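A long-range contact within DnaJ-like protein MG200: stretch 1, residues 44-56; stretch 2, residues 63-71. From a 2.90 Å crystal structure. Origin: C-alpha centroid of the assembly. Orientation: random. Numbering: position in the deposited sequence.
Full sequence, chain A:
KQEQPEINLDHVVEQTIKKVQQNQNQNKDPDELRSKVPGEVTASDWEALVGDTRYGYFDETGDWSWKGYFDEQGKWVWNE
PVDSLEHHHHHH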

# COMPACT_ATOMS: atom_id res chain seq x y z
N SER A 44 1.31 7.28 -10.55
CA SER A 44 1.13 6.48 -11.77
C SER A 44 0.97 4.99 -11.54
O SER A 44 0.29 4.31 -12.29
CB SER A 44 2.29 6.64 -12.70
OG SER A 44 2.52 7.99 -12.82
N ASP A 45 1.63 4.45 -10.54
CA ASP A 45 1.54 3.01 -10.36
C ASP A 45 0.07 2.64 -10.07
O ASP A 45 -0.44 1.61 -10.57
CB ASP A 45 2.49 2.54 -9.26
CG ASP A 45 3.97 2.61 -9.69
OD1 ASP A 45 4.33 2.06 -10.77
OD2 ASP A 45 4.76 3.16 -8.88
N TRP A 46 -0.60 3.51 -9.31
CA TRP A 46 -2.01 3.25 -9.00
C TRP A 46 -2.97 3.69 -10.11
O TRP A 46 -3.94 2.98 -10.40
CB TRP A 46 -2.46 3.97 -7.74
CG TRP A 46 -1.86 3.59 -6.43
CD1 TRP A 46 -0.79 4.16 -5.87
CD2 TRP A 46 -2.37 2.67 -5.47
NE1 TRP A 46 -0.56 3.64 -4.62
CE2 TRP A 46 -1.52 2.72 -4.35
CE3 TRP A 46 -3.45 1.79 -5.44
CZ2 TRP A 46 -1.71 1.92 -3.22
CZ3 TRP A 46 -3.66 1.02 -4.31
CH2 TRP A 46 -2.80 1.09 -3.22
N GLU A 47 -2.76 4.85 -10.69
CA GLU A 47 -3.74 5.33 -11.63
C GLU A 47 -3.80 4.43 -12.87
O GLU A 47 -4.86 4.28 -13.48
CB GLU A 47 -3.45 6.74 -12.04
CG GLU A 47 -3.57 7.70 -10.89
CD GLU A 47 -4.98 8.08 -10.57
OE1 GLU A 47 -5.65 8.62 -11.50
OE2 GLU A 47 -5.40 7.88 -9.40
N ALA A 48 -2.70 3.81 -13.23
CA ALA A 48 -2.73 2.95 -14.41
C ALA A 48 -3.80 1.86 -14.18
O ALA A 48 -4.48 1.41 -15.12
CB ALA A 48 -1.36 2.36 -14.70
N LEU A 49 -4.00 1.51 -12.93
CA LEU A 49 -4.87 0.42 -12.59
C LEU A 49 -6.33 0.85 -12.38
O LEU A 49 -7.22 -0.01 -12.36
CB LEU A 49 -4.41 -0.26 -11.30
CG LEU A 49 -2.94 -0.67 -11.20
CD1 LEU A 49 -2.63 -1.05 -9.74
CD2 LEU A 49 -2.61 -1.81 -12.13
N VAL A 50 -6.59 2.14 -12.19
CA VAL A 50 -7.98 2.58 -12.02
C VAL A 50 -8.83 2.15 -13.23
O VAL A 50 -8.41 2.28 -14.38
CB VAL A 50 -8.08 4.09 -11.80
CG1 VAL A 50 -9.50 4.52 -11.77
CG2 VAL A 50 -7.43 4.45 -10.50
N GLY A 51 -10.00 1.60 -12.97
CA GLY A 51 -10.92 1.22 -14.03
C GLY A 51 -10.71 -0.18 -14.58
O GLY A 51 -11.44 -0.62 -15.48
N ASP A 52 -9.71 -0.88 -14.05
CA ASP A 52 -9.30 -2.15 -14.61
C ASP A 52 -9.77 -3.14 -13.60
O ASP A 52 -9.25 -3.19 -12.51
CB ASP A 52 -7.79 -2.20 -14.78
CG ASP A 52 -7.25 -3.59 -15.17
OD1 ASP A 52 -7.97 -4.61 -15.00
OD2 ASP A 52 -6.05 -3.65 -15.58
N THR A 53 -10.75 -3.94 -13.98
CA THR A 53 -11.53 -4.67 -13.00
C THR A 53 -10.75 -5.86 -12.42
O THR A 53 -11.23 -6.52 -11.48
CB THR A 53 -12.85 -5.12 -13.59
OG1 THR A 53 -12.54 -5.90 -14.74
CG2 THR A 53 -13.74 -3.91 -13.98
N ARG A 54 -9.56 -6.14 -12.94
CA ARG A 54 -8.68 -7.07 -12.22
C ARG A 54 -8.32 -6.52 -10.85
O ARG A 54 -8.13 -7.30 -9.94
CB ARG A 54 -7.35 -7.34 -12.94
CG ARG A 54 -7.32 -8.50 -13.95
CD ARG A 54 -7.54 -8.00 -15.39
NE ARG A 54 -6.72 -6.81 -15.70
CZ ARG A 54 -5.45 -6.85 -16.07
NH1 ARG A 54 -4.82 -8.02 -16.24
NH2 ARG A 54 -4.79 -5.72 -16.31
N TYR A 55 -8.22 -5.21 -10.71
CA TYR A 55 -7.60 -4.58 -9.53
C TYR A 55 -8.56 -3.84 -8.60
O TYR A 55 -8.20 -3.49 -7.47
CB TYR A 55 -6.53 -3.61 -10.01
CG TYR A 55 -5.47 -4.34 -10.82
CD1 TYR A 55 -4.62 -5.22 -10.20
CD2 TYR A 55 -5.37 -4.19 -12.18
CE1 TYR A 55 -3.68 -5.93 -10.90
CE2 TYR A 55 -4.41 -4.90 -12.89
CZ TYR A 55 -3.57 -5.78 -12.23
OH TYR A 55 -2.61 -6.53 -12.88
N GLY A 56 -9.77 -3.64 -9.07
CA GLY A 56 -10.82 -3.08 -8.24
C GLY A 56 -12.17 -3.16 -8.93
O GLY A 56 -12.35 -3.90 -9.92
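Stretch 2 63-71: DWSWKGYFD

Stretch 2 contains two short strands, 64-66 and 68-70, with K67 between them. It packs against the helix that includes D45 and W46 and against the turns and loop of stretch 1. The chain runs antiparallel to stretch 1 at one bridge, where G56 pairs with W66 as a non-hydrogen-bonded pair, CA to CA 4.1 Å. The two stretches together bury 803 Å².

D63 lies out of reach of stretch 1. W64 points toward it, with chi1 t, and its indole is sandwiched. On one face lie V50 and G51, with V50 CA 4.0 Å from W64 NE1 and G51 N 3.4 Å from W64 CH2. Both residues direct a CA at the ring in a CH-pi contact. On the opposite face lies G56, whose C is 3.2 Å from W64 CH2. T53 CA sits at the ring edge, 4.2 Å from W64 CH2.

The CA-to-CB bond of S65 points away from stretch 1. Its carbonyl O lies 3.0 Å from G56 CA. A CB on G56 would clash with S65 O and with W64 CZ2, so the close approach of the backbones depends on glycine here.

W66 has an extended backbone and chi1 m. Its ring reaches into the corner formed by W46, L49, V50 and Y55. The edge of W46 meets the face of W66, with the six-membered ring centroids 5.0 Å apart and the planes at 67°. W66 CH2 also lies 3.4 Å from W46 O. L49 CB is at the ring edge, 3.8 Å from W66 CZ3, and V50 CG2 is 3.8 Å from W66 CH2.

K67 supplies both hydrogen bonds across the stretches. Its backbone N donates to Y55 O at 2.8 Å, nearly straight at 175°. Its side chain runs back along stretch 1, where K67 NZ donates to T53 O at 3.0 Å. K67 CE passes 3.4 Å from G56 O on the way.

G68 has no side chain, and its O lies at the edge of the W46 ring, 4.3 Å from W46 CZ3. Y69 touches the same indole through its CB, 3.7 Å from W46 CH2, while the end of its side chain leads away.

F70 points toward the helix, with chi1 m. Its edge meets the face of W46, with the planes at 87° and F70 CD2 3.8 Å from W46 CE2. F70 CZ lies 3.7 Å from D45 O and 3.9 Å from L49 CD1. D71 makes no contact with stretch 1.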

# COMPACT_ATOMS: atom_id res chain seq x y z
N ASP A 63 -17.72 4.78 -7.22
CA ASP A 63 -16.45 5.19 -6.59
C ASP A 63 -15.52 4.01 -6.70
O ASP A 63 -15.93 2.90 -6.43
CB ASP A 63 -16.66 5.59 -5.11
CG ASP A 63 -17.27 7.00 -4.96
OD1 ASP A 63 -16.61 8.01 -5.32
OD2 ASP A 63 -18.42 7.10 -4.48
N TRP A 64 -14.29 4.23 -7.12
CA TRP A 64 -13.40 3.10 -7.36
C TRP A 64 -12.93 2.51 -6.02
O TRP A 64 -12.55 3.26 -5.14
CB TRP A 64 -12.22 3.54 -8.22
CG TRP A 64 -11.35 2.42 -8.59
CD1 TRP A 64 -10.14 2.18 -8.10
CD2 TRP A 64 -11.63 1.37 -9.52
NE1 TRP A 64 -9.61 1.05 -8.66
CE2 TRP A 64 -10.51 0.53 -9.54
CE3 TRP A 64 -12.70 1.06 -10.35
CZ2 TRP A 64 -10.42 -0.61 -10.34
CZ3 TRP A 64 -12.63 -0.08 -11.15
CH2 TRP A 64 -11.48 -0.90 -11.16
N SER A 65 -13.01 1.19 -5.85
CA SER A 65 -12.51 0.53 -4.65
C SER A 65 -11.57 -0.50 -5.11
O SER A 65 -11.73 -1.05 -6.19
CB SER A 65 -13.61 -0.18 -3.88
OG SER A 65 -14.70 0.68 -3.66
N TRP A 66 -10.62 -0.83 -4.25
CA TRP A 66 -9.47 -1.61 -4.66
C TRP A 66 -9.55 -3.01 -4.13
O TRP A 66 -9.99 -3.19 -3.02
CB TRP A 66 -8.21 -0.99 -4.08
CG TRP A 66 -7.88 0.33 -4.66
CD1 TRP A 66 -8.09 1.57 -4.10
CD2 TRP A 66 -7.29 0.55 -5.94
NE1 TRP A 66 -7.63 2.54 -4.97
CE2 TRP A 66 -7.14 1.93 -6.09
CE3 TRP A 66 -6.88 -0.28 -6.96
CZ2 TRP A 66 -6.61 2.48 -7.22
CZ3 TRP A 66 -6.32 0.27 -8.09
CH2 TRP A 66 -6.19 1.64 -8.21
N LYS A 67 -9.06 -3.98 -4.89
CA LYS A 67 -9.01 -5.35 -4.42
C LYS A 67 -7.62 -5.75 -3.84
O LYS A 67 -7.42 -6.89 -3.31
CB LYS A 67 -9.47 -6.29 -5.54
CG LYS A 67 -10.96 -6.17 -5.87
CD LYS A 67 -11.46 -7.30 -6.83
CE LYS A 67 -11.69 -6.87 -8.30
NZ LYS A 67 -12.51 -7.88 -9.11
N GLY A 68 -6.67 -4.82 -3.91
CA GLY A 68 -5.35 -5.06 -3.36
C GLY A 68 -4.61 -3.76 -3.10
O GLY A 68 -5.24 -2.71 -2.95
N TYR A 69 -3.27 -3.83 -3.07
CA TYR A 69 -2.41 -2.65 -2.88
C TYR A 69 -0.94 -2.97 -3.10
O TYR A 69 -0.51 -4.13 -3.10
CB TYR A 69 -2.54 -2.12 -1.45
CG TYR A 69 -2.21 -3.15 -0.43
CD1 TYR A 69 -0.98 -3.20 0.13
CD2 TYR A 69 -3.13 -4.11 -0.06
CE1 TYR A 69 -0.66 -4.19 1.09
CE2 TYR A 69 -2.83 -5.10 0.91
CZ TYR A 69 -1.58 -5.12 1.45
OH TYR A 69 -1.25 -6.04 2.36
N PHE A 70 -0.15 -1.93 -3.23
CA PHE A 70 1.27 -2.13 -3.32
C PHE A 70 1.87 -2.23 -1.94
O PHE A 70 1.50 -1.46 -1.05
CB PHE A 70 1.88 -0.97 -4.01
CG PHE A 70 1.52 -0.91 -5.44
CD1 PHE A 70 2.16 -1.71 -6.35
CD2 PHE A 70 0.58 -0.06 -5.88
CE1 PHE A 70 1.87 -1.63 -7.69
CE2 PHE A 70 0.28 -0.01 -7.23
CZ PHE A 70 0.92 -0.78 -8.12
N ASP A 71 2.79 -3.18 -1.80
CA ASP A 71 3.42 -3.50 -0.52
C ASP A 71 4.72 -2.73 -0.41
O ASP A 71 5.05 -1.99 -1.33
CB ASP A 71 3.62 -5.04 -0.31
CG ASP A 71 4.79 -5.64 -1.12
OD1 ASP A 71 5.30 -4.93 -2.03
OD2 ASP A 71 5.17 -6.83 -0.85